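Local coordinates for protein pullulanase (Bacillus acidopullulyticus, PDB 2WAN) that hydrolyses alpha-1,6-glucosidic linkages in pullulan and, as a starch-debranching enzyme, probably also those of branched starch polysaccharides, at residues 343-346 with 351-354; 401-406 with 510-515; 491-496 with 528-533. One frame throughout, in Å; residues are numbered along the deposited sequence.

In the fold
Following the chain from the N terminus, contact 1 comes first and closes the short turn between strands 338-344 and 353-359 of the carbohydrate-binding module 48 sheet. It is complete before contact 2 opens, yet the two touch in space, because Arg-405 reaches back to Tyr-344 and Ser-346. Contacts 2 and 3 cross: 401-406 is followed by 491-496, then 510-515, then 528-533. Contact 2 closes a loop of about a hundred residues, bringing the loop before strand 406-407 against the catalytic alpha-amylase domain. Contact 3 stays within that domain. Strands 492-494 and 511-513 pair, so contacts 2 and 3 share a two-stranded sheet, which contact 3 ties to helix 529-543.

Contact 1: residues 343-346 with 351-354; sequences LYNS and ITKQ
Leu-343 O is gripped by two backbone donors of 351-354: Thr-352 N at 2.8 Å, in the carbonyl plane, and Lys-353 N at 3.1 Å, tilted from that plane by 26°. Leu-343 N returns a bond to Lys-353 O, 2.8 Å long and nearly straight. Two residues further toward the turn, Asn-345 N gives its hydrogen to Thr-352 OG1 at 3.0 Å, so that the acceptor here is a side-chain hydroxyl and not a backbone carbonyl. The OD1 of Asn-345 lies equally near that hydroxyl, and the two side chains cross at about a right angle, with Thr-352 CG2 beside the amide. What puts OG1 there is the first torsion of Thr-352 (chi1 -57°), which sets the oxygen anti to its own carbonyl carbon and turns it to the neighbouring chain. With Thr-352 and Lys-353 both opposite the single residue Leu-343, this is a classic beta bulge, placed where the hairpin of strands 338-344 and 353-359 leaves its turn in the module 48 sheet. Lys-353 and Leu-343 form the antiparallel hydrogen-bonded pair and put their side chains on the same face, CB to CB 4.3 Å, before the lysine chain leads away. Tyr-344 starts off pointing away from Ile-351, yet its ring swings back and the two cross obliquely: CE1 comes to 3.4 Å from Ile-351 CG1, and the same methylene lies 3.5 Å from Tyr-344 OH. Outside the hairpin, Arg-405 makes a cation-pi contact with that ring, and Tyr-377 and Leu-379 of strand 377-383 touch the Tyr-344 side chain. Trp-376 touches Leu-343, Asn-345 and Thr-352 alike.

Contact 2: residues 401-406 with 510-515; sequences VNATRG and DPRNYN. With ACT (acetate ion), chain P.
Ala-403 points its methyl at two neighbouring side chains of 510-515: CB meets Arg-512 NH2 at 3.5 Å, oblique to the guanidinium, and also touches the amide end of Asn-513, with CB 3.9 Å from Asn-513 CG. These van der Waals touches depend on the backbone, since Asn-402 and Ala-403 both take left-handed helical angles and so present the methyl to the catalytic domain. A polar approach accompanies them: the backbone carbonyl Asn-402 O stands over one face of the Arg-512 guanidinium, 3.5 Å above its plane and offset toward the rim. A bend at chi3 (68°) in the otherwise extended arginine chain brings that face round. The formal charge is met elsewhere, by Glu-493 OE2 at NH2, while Asn-495 OD1 accepts from NH1. Hydrogen bonds from Arg-405 also hold an acetate, probably from the crystallisation liquor. Its O lies at the edge of the Arg-405 guanidinium, 3.1 Å from NE in a fairly straight bond (162°), with a weak second bond from NH2. A methionine in place of Arg-405 would probably leave the acetate without its donors and Gly-349 O without its NH2 partner. Across the segments themselves, then, the chemistry is methyl packing plus a carbonyl over the face of a cation; the C=O dipole probably adds a little to the stabilisation already supplied by Glu-493.

Contact 3: residues 491-496 with 528-533; sequences VEEFNS and TARITE
Glu-493 and Arg-530 meet through a single pair of atoms, OE1 and NH1, 3.0 Å apart in a salt bridge. The two side chains cross at about a right angle, and their flat ends are turned 44° from each other. The bridge is one-pronged, since Glu-493 OE2 stays 4.0 Å from Arg-530 NH1. The carboxylate comes in at the edge of the guanidinium, near its plane, rather than over a face. Both chains are bent on the way. Glu-493 leaves the backbone with CG anti to N and then folds at chi2 (79°). Arg-530 takes the crowded first torsion (chi1 61°), with CG between N and the carbonyl carbon, and kinks again at chi3, carrying its tip off the helix toward the strand. With OE2 already occupied by Arg-512, the glutamate spans two arginines, and OE1 also accepts from Gly-519 N. Arg-530 has further partners too: NH1 pairs with Glu-499 OE2 as well and bonds to Pro-517 O, while NH2 gives to Pro-525 O. Both groups are buried, and the run of alternating charges probably keeps each of them ionised. Glu-493 sits on the short strand 492-494, Arg-530 in the first turn of helix 529-543. Barrel strand 485-488 precedes the one and barrel strand 547-552 follows the other, so the bridge lies inside a beta-alpha-beta crossover of the parallel eight-stranded (beta/alpha)8 barrel, the catalytic fold of the alpha-amylase family, tying the long excursion after a barrel strand to the helix that follows it.

Contact 1: residues 343-346 with 351-354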
ATOM      1  N   LEU A 343     -16.484 -29.612  12.161  1.00 13.63           N
ATOM      2  CA  LEU A 343     -16.474 -29.141  13.551  1.00 12.46           C
ATOM      3  C   LEU A 343     -15.649 -30.069  14.420  1.00 14.19           C
ATOM      4  O   LEU A 343     -15.788 -31.294  14.318  1.00 15.13           O
ATOM      5  CB  LEU A 343     -17.911 -29.073  14.108  1.00 14.22           C
ATOM      6  CG  LEU A 343     -18.779 -27.911  13.625  1.00 15.26           C
ATOM      7  CD1 LEU A 343     -20.195 -28.036  14.190  1.00 15.25           C
ATOM      8  CD2 LEU A 343     -18.190 -26.540  13.995  1.00 17.25           C
ATOM      9  N   TYR A 344     -14.813 -29.482  15.282  1.00 12.69           N
ATOM     10  CA  TYR A 344     -13.923 -30.212  16.185  1.00 13.73           C
ATOM     11  C   TYR A 344     -14.119 -29.704  17.619  1.00 15.47           C
ATOM     12  O   TYR A 344     -14.019 -28.496  17.890  1.00 15.03           O
ATOM     13  CB  TYR A 344     -12.451 -30.016  15.799  1.00 12.71           C
ATOM     14  CG  TYR A 344     -12.101 -30.340  14.345  1.00 14.57           C
ATOM     15  CD1 TYR A 344     -11.483 -31.543  14.010  1.00 13.18           C
ATOM     16  CD2 TYR A 344     -12.370 -29.421  13.318  1.00 15.28           C
ATOM     17  CE1 TYR A 344     -11.134 -31.832  12.670  1.00 15.69           C
ATOM     18  CE2 TYR A 344     -12.042 -29.705  11.981  1.00 14.37           C
ATOM     19  CZ  TYR A 344     -11.433 -30.912  11.670  1.00 17.86           C
ATOM     20  OH  TYR A 344     -11.115 -31.180  10.356  1.00 17.65           O
ATOM     21  N   ASN A 345     -14.378 -30.627  18.540  1.00 15.78           N
ATOM     22  CA  ASN A 345     -14.495 -30.271  19.957  1.00 16.60           C
ATOM     23  C   ASN A 345     -13.160 -30.302  20.704  1.00 17.32           C
ATOM     24  O   ASN A 345     -13.119 -30.319  21.940  1.00 20.83           O
ATOM     25  CB  ASN A 345     -15.550 -31.166  20.630  1.00 17.55           C
ATOM     26  CG  ASN A 345     -15.120 -32.615  20.714  1.00 19.71           C
ATOM     27  OD1 ASN A 345     -14.009 -32.980  20.322  1.00 20.55           O
ATOM     28  ND2 ASN A 345     -16.011 -33.459  21.236  1.00 22.76           N
ATOM     29  N   SER A 346     -12.072 -30.326  19.941  1.00 18.10           N
ATOM     30  CA  SER A 346     -10.723 -30.246  20.487  1.00 17.36           C
ATOM     31  C   SER A 346      -9.783 -29.603  19.471  1.00 16.54           C
ATOM     32  O   SER A 346     -10.058 -29.556  18.276  1.00 18.24           O
ATOM     33  CB  SER A 346     -10.185 -31.625  20.907  1.00 19.42           C
ATOM     34  OG  SER A 346      -9.708 -32.369  19.787  1.00 20.90           O
ATOM     35  N   ILE A 351     -12.200 -35.147  13.681  1.00 15.61           N
ATOM     36  CA  ILE A 351     -13.495 -34.508  13.385  1.00 15.78           C
ATOM     37  C   ILE A 351     -14.586 -34.985  14.328  1.00 16.40           C
ATOM     38  O   ILE A 351     -14.783 -36.192  14.522  1.00 17.06           O
ATOM     39  CB  ILE A 351     -13.937 -34.747  11.906  1.00 17.31           C
ATOM     40  CG1 ILE A 351     -12.938 -34.134  10.918  1.00 23.12           C
ATOM     41  CG2 ILE A 351     -15.294 -34.117  11.611  1.00 17.48           C
ATOM     42  CD1 ILE A 351     -13.010 -34.732   9.495  1.00 26.50           C
ATOM     43  N   THR A 352     -15.299 -34.030  14.911  1.00 16.19           N
ATOM     44  CA  THR A 352     -16.433 -34.357  15.781  1.00 15.28           C
ATOM     45  C   THR A 352     -17.730 -34.462  14.985  1.00 16.60           C
ATOM     46  O   THR A 352     -18.507 -35.420  15.152  1.00 16.59           O
ATOM     47  CB  THR A 352     -16.573 -33.311  16.906  1.00 13.88           C
ATOM     48  OG1 THR A 352     -15.352 -33.263  17.637  1.00 14.68           O
ATOM     49  CG2 THR A 352     -17.749 -33.675  17.863  1.00 17.61           C
ATOM     50  N   LYS A 353     -17.963 -33.485  14.115  1.00 17.88           N
ATOM     51  CA  LYS A 353     -19.161 -33.454  13.302  1.00 18.85           C
ATOM     52  C   LYS A 353     -18.852 -32.861  11.931  1.00 19.87           C
ATOM     53  O   LYS A 353     -18.147 -31.857  11.813  1.00 20.42           O
ATOM     54  CB  LYS A 353     -20.263 -32.659  14.024  1.00 20.32           C
ATOM     55  CG  LYS A 353     -21.658 -32.862  13.442  1.00 24.93           C
ATOM     56  CD  LYS A 353     -22.679 -32.071  14.239  1.00 31.12           C
ATOM     57  CE  LYS A 353     -23.323 -32.936  15.318  1.00 30.91           C
ATOM     58  NZ  LYS A 353     -24.200 -32.128  16.212  1.00 37.48           N
ATOM     59  N   GLN A 354     -19.345 -33.530  10.899  1.00 15.66           N
ATOM     60  CA  GLN A 354     -19.235 -33.049   9.547  1.00 18.87           C
ATOM     61  C   GLN A 354     -20.633 -32.740   9.012  1.00 20.81           C
ATOM     62  O   GLN A 354     -21.516 -33.609   9.025  1.00 23.04           O
ATOM     63  CB  GLN A 354     -18.525 -34.108   8.709  1.00 18.33           C
ATOM     64  CG  GLN A 354     -18.475 -33.810   7.224  1.00 18.83           C
ATOM     65  CD  GLN A 354     -17.422 -34.632   6.511  1.00 26.49           C
ATOM     66  OE1 GLN A 354     -17.427 -34.735   5.286  1.00 30.89           O
ATOM     67  NE2 GLN A 354     -16.500 -35.213   7.276  1.00 27.42           N
TER

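Contact 2: residues 401-406 with 510-515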
ATOM      1  N   VAL A 401      -3.412 -23.381  17.635  1.00 11.61           N
ATOM      2  CA  VAL A 401      -1.976 -23.079  17.508  1.00 11.47           C
ATOM      3  C   VAL A 401      -1.554 -23.345  16.063  1.00 14.26           C
ATOM      4  O   VAL A 401      -1.888 -24.407  15.499  1.00 14.50           O
ATOM      5  CB  VAL A 401      -1.127 -23.922  18.497  1.00 12.45           C
ATOM      6  CG1 VAL A 401       0.375 -23.613  18.349  1.00 12.87           C
ATOM      7  CG2 VAL A 401      -1.555 -23.631  19.926  1.00 13.74           C
ATOM      8  N   ASN A 402      -0.856 -22.377  15.455  1.00 13.17           N
ATOM      9  CA  ASN A 402      -0.396 -22.481  14.050  1.00 14.86           C
ATOM     10  C   ASN A 402      -1.494 -22.523  12.985  1.00 13.60           C
ATOM     11  O   ASN A 402      -1.239 -22.859  11.808  1.00 12.48           O
ATOM     12  CB  ASN A 402       0.574 -23.658  13.858  1.00 13.05           C
ATOM     13  CG  ASN A 402       1.953 -23.393  14.451  1.00 15.50           C
ATOM     14  OD1 ASN A 402       2.621 -24.320  14.947  1.00 19.46           O
ATOM     15  ND2 ASN A 402       2.400 -22.148  14.378  1.00 11.80           N
ATOM     16  N   ALA A 403      -2.723 -22.182  13.381  1.00 13.73           N
ATOM     17  CA  ALA A 403      -3.844 -22.054  12.446  1.00 15.00           C
ATOM     18  C   ALA A 403      -4.124 -23.316  11.633  1.00 15.29           C
ATOM     19  O   ALA A 403      -4.372 -23.247  10.414  1.00 15.16           O
ATOM     20  CB  ALA A 403      -3.668 -20.813  11.529  1.00 15.71           C
ATOM     21  N   THR A 404      -4.075 -24.471  12.305  1.00 13.60           N
ATOM     22  CA  THR A 404      -4.518 -25.709  11.677  1.00 15.55           C
ATOM     23  C   THR A 404      -6.049 -25.650  11.490  1.00 13.84           C
ATOM     24  O   THR A 404      -6.605 -26.291  10.581  1.00 14.62           O
ATOM     25  CB  THR A 404      -4.145 -26.940  12.508  1.00 14.07           C
ATOM     26  OG1 THR A 404      -4.742 -26.847  13.810  1.00 15.43           O
ATOM     27  CG2 THR A 404      -2.613 -27.052  12.663  1.00 18.18           C
ATOM     28  N   ARG A 405      -6.706 -24.866  12.350  1.00 13.50           N
ATOM     29  CA  ARG A 405      -8.160 -24.756  12.405  1.00 11.34           C
ATOM     30  C   ARG A 405      -8.545 -23.368  12.875  1.00 11.61           C
ATOM     31  O   ARG A 405      -7.779 -22.728  13.592  1.00 12.97           O
ATOM     32  CB  ARG A 405      -8.745 -25.756  13.423  1.00 13.08           C
ATOM     33  CG  ARG A 405      -8.277 -27.177  13.209  1.00 11.82           C
ATOM     34  CD  ARG A 405      -8.629 -28.138  14.366  1.00 13.16           C
ATOM     35  NE  ARG A 405      -8.136 -29.463  13.956  1.00 17.04           N
ATOM     36  CZ  ARG A 405      -8.312 -30.594  14.629  1.00 18.09           C
ATOM     37  NH1 ARG A 405      -8.965 -30.598  15.780  1.00 12.51           N
ATOM     38  NH2 ARG A 405      -7.826 -31.730  14.136  1.00 16.60           N
ATOM     39  N   GLY A 406      -9.740 -22.929  12.479  1.00 10.95           N
ATOM     40  CA  GLY A 406     -10.338 -21.701  13.024  1.00 10.07           C
ATOM     41  C   GLY A 406     -10.966 -22.013  14.373  1.00 12.68           C
ATOM     42  O   GLY A 406     -11.271 -23.175  14.655  1.00 12.88           O
ATOM     43  N   ASP A 510       4.573 -11.608   6.036  1.00 14.86           N
ATOM     44  CA  ASP A 510       4.007 -12.802   5.366  1.00 12.38           C
ATOM     45  C   ASP A 510       2.648 -13.213   5.988  1.00 11.97           C
ATOM     46  O   ASP A 510       2.528 -14.277   6.615  1.00 13.55           O
ATOM     47  CB  ASP A 510       5.027 -13.955   5.344  1.00 14.58           C
ATOM     48  CG  ASP A 510       5.438 -14.427   6.729  1.00 17.69           C
ATOM     49  OD1 ASP A 510       5.629 -13.602   7.648  1.00 19.65           O
ATOM     50  OD2 ASP A 510       5.602 -15.655   6.886  1.00 20.31           O
ATOM     51  N   PRO A 511       1.615 -12.363   5.816  1.00 12.63           N
ATOM     52  CA  PRO A 511       0.344 -12.615   6.515  1.00 12.03           C
ATOM     53  C   PRO A 511      -0.356 -13.916   6.102  1.00 13.20           C
ATOM     54  O   PRO A 511      -0.272 -14.354   4.940  1.00 12.06           O
ATOM     55  CB  PRO A 511      -0.513 -11.407   6.133  1.00 15.29           C
ATOM     56  CG  PRO A 511       0.061 -10.942   4.835  1.00 13.76           C
ATOM     57  CD  PRO A 511       1.526 -11.180   4.933  1.00 13.40           C
ATOM     58  N   ARG A 512      -1.041 -14.516   7.062  1.00 10.93           N
ATOM     59  CA  ARG A 512      -1.797 -15.746   6.827  1.00 11.33           C
ATOM     60  C   ARG A 512      -3.239 -15.626   7.310  1.00 12.71           C
ATOM     61  O   ARG A 512      -4.165 -16.046   6.598  1.00 11.13           O
ATOM     62  CB  ARG A 512      -1.127 -16.933   7.532  1.00 11.91           C
ATOM     63  CG  ARG A 512      -1.798 -18.323   7.283  1.00 11.64           C
ATOM     64  CD  ARG A 512      -1.019 -19.421   8.023  1.00 13.46           C
ATOM     65  NE  ARG A 512      -1.167 -19.246   9.469  1.00 13.21           N
ATOM     66  CZ  ARG A 512      -0.261 -19.560  10.382  1.00 16.18           C
ATOM     67  NH1 ARG A 512       0.899 -20.108  10.036  1.00 15.81           N
ATOM     68  NH2 ARG A 512      -0.526 -19.333  11.657  1.00 17.28           N
ATOM     69  N   ASN A 513      -3.426 -15.109   8.525  1.00 11.14           N
ATOM     70  CA  ASN A 513      -4.791 -14.953   9.096  1.00  9.57           C
ATOM     71  C   ASN A 513      -5.021 -13.481   9.450  1.00  9.51           C
ATOM     72  O   ASN A 513      -4.644 -13.007  10.525  1.00 10.03           O
ATOM     73  CB  ASN A 513      -5.030 -15.877  10.312  1.00 10.40           C
ATOM     74  CG  ASN A 513      -4.628 -17.325  10.029  1.00 10.89           C
ATOM     75  OD1 ASN A 513      -5.412 -18.136   9.488  1.00 16.71           O
ATOM     76  ND2 ASN A 513      -3.403 -17.648  10.365  1.00  7.15           N
ATOM     77  N   TYR A 514      -5.624 -12.756   8.516  1.00 10.99           N
ATOM     78  CA  TYR A 514      -5.680 -11.291   8.611  1.00 10.34           C
ATOM     79  C   TYR A 514      -6.439 -10.738   9.810  1.00 11.07           C
ATOM     80  O   TYR A 514      -6.198  -9.596  10.217  1.00 11.74           O
ATOM     81  CB  TYR A 514      -6.254 -10.686   7.332  1.00  8.86           C
ATOM     82  CG  TYR A 514      -5.311 -10.721   6.142  1.00 13.15           C
ATOM     83  CD1 TYR A 514      -4.290  -9.770   6.006  1.00 11.68           C
ATOM     84  CD2 TYR A 514      -5.457 -11.687   5.151  1.00 12.90           C
ATOM     85  CE1 TYR A 514      -3.435  -9.786   4.915  1.00 10.95           C
ATOM     86  CE2 TYR A 514      -4.594 -11.717   4.051  1.00 15.01           C
ATOM     87  CZ  TYR A 514      -3.586 -10.750   3.950  1.00 17.37           C
ATOM     88  OH  TYR A 514      -2.726 -10.751   2.877  1.00 18.23           O
ATOM     89  N   ASN A 515      -7.360 -11.525  10.366  1.00 11.24           N
ATOM     90  CA  ASN A 515      -8.249 -11.022  11.419  1.00  9.49           C
ATOM     91  C   ASN A 515      -7.964 -11.603  12.798  1.00 10.43           C
ATOM     92  O   ASN A 515      -8.815 -11.565  13.697  1.00 11.19           O
ATOM     93  CB  ASN A 515      -9.694 -11.259  10.987  1.00  8.99           C
ATOM     94  CG  ASN A 515      -9.980 -10.563   9.695  1.00  9.98           C
ATOM     95  OD1 ASN A 515      -9.848  -9.335   9.621  1.00 12.99           O
ATOM     96  ND2 ASN A 515     -10.296 -11.324   8.652  1.00 12.24           N
TER
HETATM   97  C   ACT P1936      -6.754 -31.018  10.683  1.00 41.33           C
HETATM   98  O   ACT P1936      -6.324 -30.184  11.528  1.00 36.10           O
HETATM   99  OXT ACT P1936      -7.079 -30.569   9.562  1.00 42.72           O
HETATM  100  CH3 ACT P1936      -6.874 -32.485  10.977  1.00 39.70           C

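Contact 3: residues 491-496 with 528-533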
ATOM      1  N   VAL A 491       1.013  -7.036  13.385  1.00  8.90           N
ATOM      2  CA  VAL A 491       0.428  -7.904  14.426  1.00  9.13           C
ATOM      3  C   VAL A 491      -0.748  -8.765  13.913  1.00 11.34           C
ATOM      4  O   VAL A 491      -1.373  -9.482  14.691  1.00  9.64           O
ATOM      5  CB  VAL A 491       0.042  -7.119  15.704  1.00 11.09           C
ATOM      6  CG1 VAL A 491       1.281  -6.407  16.306  1.00 10.40           C
ATOM      7  CG2 VAL A 491      -1.128  -6.132  15.437  1.00  9.38           C
ATOM      8  N   GLU A 492      -1.077  -8.680  12.624  1.00  9.20           N
ATOM      9  CA  GLU A 492      -2.002  -9.672  12.038  1.00  9.79           C
ATOM     10  C   GLU A 492      -1.213 -10.952  11.782  1.00 11.44           C
ATOM     11  O   GLU A 492      -0.127 -10.915  11.184  1.00 11.05           O
ATOM     12  CB  GLU A 492      -2.635  -9.174  10.743  1.00 10.84           C
ATOM     13  CG  GLU A 492      -3.511  -7.945  10.959  1.00  8.90           C
ATOM     14  CD  GLU A 492      -4.084  -7.359   9.685  1.00 12.71           C
ATOM     15  OE1 GLU A 492      -3.600  -7.689   8.572  1.00 12.81           O
ATOM     16  OE2 GLU A 492      -5.022  -6.532   9.817  1.00 12.83           O
ATOM     17  N   GLU A 493      -1.770 -12.075  12.250  1.00  9.60           N
ATOM     18  CA  GLU A 493      -1.144 -13.400  12.176  1.00  9.44           C
ATOM     19  C   GLU A 493      -0.410 -13.690  10.866  1.00 10.01           C
ATOM     20  O   GLU A 493      -0.996 -13.644   9.776  1.00 10.34           O
ATOM     21  CB  GLU A 493      -2.208 -14.492  12.386  1.00 11.76           C
ATOM     22  CG  GLU A 493      -1.635 -15.914  12.421  1.00  8.82           C
ATOM     23  CD  GLU A 493      -1.000 -16.297  13.743  1.00 11.75           C
ATOM     24  OE1 GLU A 493      -1.031 -15.500  14.700  1.00 11.66           O
ATOM     25  OE2 GLU A 493      -0.426 -17.409  13.818  1.00 12.72           O
ATOM     26  N   PHE A 494       0.869 -14.005  11.007  1.00 10.58           N
ATOM     27  CA  PHE A 494       1.717 -14.315   9.869  1.00 12.25           C
ATOM     28  C   PHE A 494       2.319 -15.724   9.968  1.00 12.35           C
ATOM     29  O   PHE A 494       2.307 -16.355  11.034  1.00 13.51           O
ATOM     30  CB  PHE A 494       2.786 -13.219   9.650  1.00 11.08           C
ATOM     31  CG  PHE A 494       3.575 -12.845  10.883  1.00 12.24           C
ATOM     32  CD1 PHE A 494       4.699 -13.582  11.251  1.00 10.58           C
ATOM     33  CD2 PHE A 494       3.215 -11.729  11.667  1.00  8.49           C
ATOM     34  CE1 PHE A 494       5.451 -13.239  12.379  1.00 10.26           C
ATOM     35  CE2 PHE A 494       3.969 -11.377  12.791  1.00  9.39           C
ATOM     36  CZ  PHE A 494       5.087 -12.132  13.152  1.00 10.56           C
ATOM     37  N   ASN A 495       2.859 -16.213   8.856  1.00 12.00           N
ATOM     38  CA  ASN A 495       3.233 -17.625   8.746  1.00 14.02           C
ATOM     39  C   ASN A 495       4.638 -17.990   9.240  1.00 14.91           C
ATOM     40  O   ASN A 495       4.897 -19.152   9.594  1.00 15.77           O
ATOM     41  CB  ASN A 495       3.044 -18.071   7.284  1.00 14.77           C
ATOM     42  CG  ASN A 495       3.193 -19.572   7.106  1.00 17.47           C
ATOM     43  OD1 ASN A 495       2.348 -20.359   7.568  1.00 16.92           O
ATOM     44  ND2 ASN A 495       4.291 -19.983   6.467  1.00 15.60           N
ATOM     45  N   SER A 496       5.547 -17.005   9.282  1.00 14.90           N
ATOM     46  CA  SER A 496       6.990 -17.276   9.404  1.00 17.24           C
ATOM     47  C   SER A 496       7.445 -17.735  10.791  1.00 18.24           C
ATOM     48  O   SER A 496       8.541 -18.293  10.949  1.00 20.29           O
ATOM     49  CB  SER A 496       7.803 -16.061   8.939  1.00 18.61           C
ATOM     50  OG  SER A 496       7.285 -14.854   9.489  1.00 19.24           O
ATOM     51  N   THR A 528      -7.904 -17.382  23.356  1.00 11.47           N
ATOM     52  CA  THR A 528      -8.140 -15.959  23.151  1.00 11.00           C
ATOM     53  C   THR A 528      -7.204 -15.028  23.920  1.00 11.31           C
ATOM     54  O   THR A 528      -7.435 -13.822  23.919  1.00 11.86           O
ATOM     55  CB  THR A 528      -9.595 -15.578  23.480  1.00  9.80           C
ATOM     56  OG1 THR A 528      -9.858 -15.867  24.865  1.00 13.04           O
ATOM     57  CG2 THR A 528     -10.555 -16.351  22.602  1.00 13.90           C
ATOM     58  N   ALA A 529      -6.173 -15.552  24.583  1.00  9.28           N
ATOM     59  CA  ALA A 529      -5.214 -14.671  25.283  1.00 10.81           C
ATOM     60  C   ALA A 529      -4.622 -13.640  24.327  1.00 10.75           C
ATOM     61  O   ALA A 529      -4.402 -12.491  24.709  1.00 11.50           O
ATOM     62  CB  ALA A 529      -4.099 -15.461  25.946  1.00 11.66           C
ATOM     63  N   ARG A 530      -4.364 -14.046  23.088  1.00 11.68           N
ATOM     64  CA  ARG A 530      -3.791 -13.112  22.099  1.00  9.50           C
ATOM     65  C   ARG A 530      -4.714 -11.913  21.832  1.00  8.84           C
ATOM     66  O   ARG A 530      -4.233 -10.804  21.571  1.00 10.56           O
ATOM     67  CB  ARG A 530      -3.479 -13.828  20.802  1.00  9.87           C
ATOM     68  CG  ARG A 530      -4.713 -14.441  20.133  1.00  8.60           C
ATOM     69  CD  ARG A 530      -4.282 -15.174  18.879  1.00  9.39           C
ATOM     70  NE  ARG A 530      -3.619 -16.468  19.126  1.00  9.89           N
ATOM     71  CZ  ARG A 530      -2.815 -17.072  18.253  1.00 12.36           C
ATOM     72  NH1 ARG A 530      -2.477 -16.486  17.093  1.00  9.37           N
ATOM     73  NH2 ARG A 530      -2.336 -18.269  18.543  1.00 11.69           N
ATOM     74  N   ILE A 531      -6.028 -12.148  21.910  1.00 10.12           N
ATOM     75  CA  ILE A 531      -7.021 -11.090  21.683  1.00  8.93           C
ATOM     76  C   ILE A 531      -7.014 -10.124  22.867  1.00 11.25           C
ATOM     77  O   ILE A 531      -6.839  -8.914  22.683  1.00  9.59           O
ATOM     78  CB  ILE A 531      -8.428 -11.670  21.443  1.00  7.50           C
ATOM     79  CG1 ILE A 531      -8.414 -12.594  20.214  1.00 10.22           C
ATOM     80  CG2 ILE A 531      -9.464 -10.530  21.269  1.00  9.56           C
ATOM     81  CD1 ILE A 531      -9.806 -13.182  19.838  1.00 11.65           C
ATOM     82  N   THR A 532      -7.173 -10.670  24.082  1.00  9.59           N
ATOM     83  CA  THR A 532      -7.210  -9.850  25.286  1.00 11.08           C
ATOM     84  C   THR A 532      -5.925  -9.037  25.466  1.00 10.48           C
ATOM     85  O   THR A 532      -5.978  -7.853  25.809  1.00  9.81           O
ATOM     86  CB  THR A 532      -7.449 -10.734  26.516  1.00 10.15           C
ATOM     87  OG1 THR A 532      -8.700 -11.414  26.327  1.00 11.13           O
ATOM     88  CG2 THR A 532      -7.505  -9.876  27.794  1.00 13.57           C
ATOM     89  N   GLU A 533      -4.780  -9.671  25.207  1.00 10.31           N
ATOM     90  CA  GLU A 533      -3.503  -9.009  25.457  1.00  9.01           C
ATOM     91  C   GLU A 533      -3.218  -7.879  24.492  1.00 10.56           C
ATOM     92  O   GLU A 533      -2.675  -6.867  24.902  1.00  9.31           O
ATOM     93  CB  GLU A 533      -2.340 -10.011  25.525  1.00 10.46           C
ATOM     94  CG  GLU A 533      -2.486 -10.906  26.796  1.00  9.62           C
ATOM     95  CD  GLU A 533      -1.578 -12.119  26.812  1.00 12.41           C
ATOM     96  OE1 GLU A 533      -0.659 -12.198  25.977  1.00 12.57           O
ATOM     97  OE2 GLU A 533      -1.783 -13.017  27.677  1.00 13.50           O
TER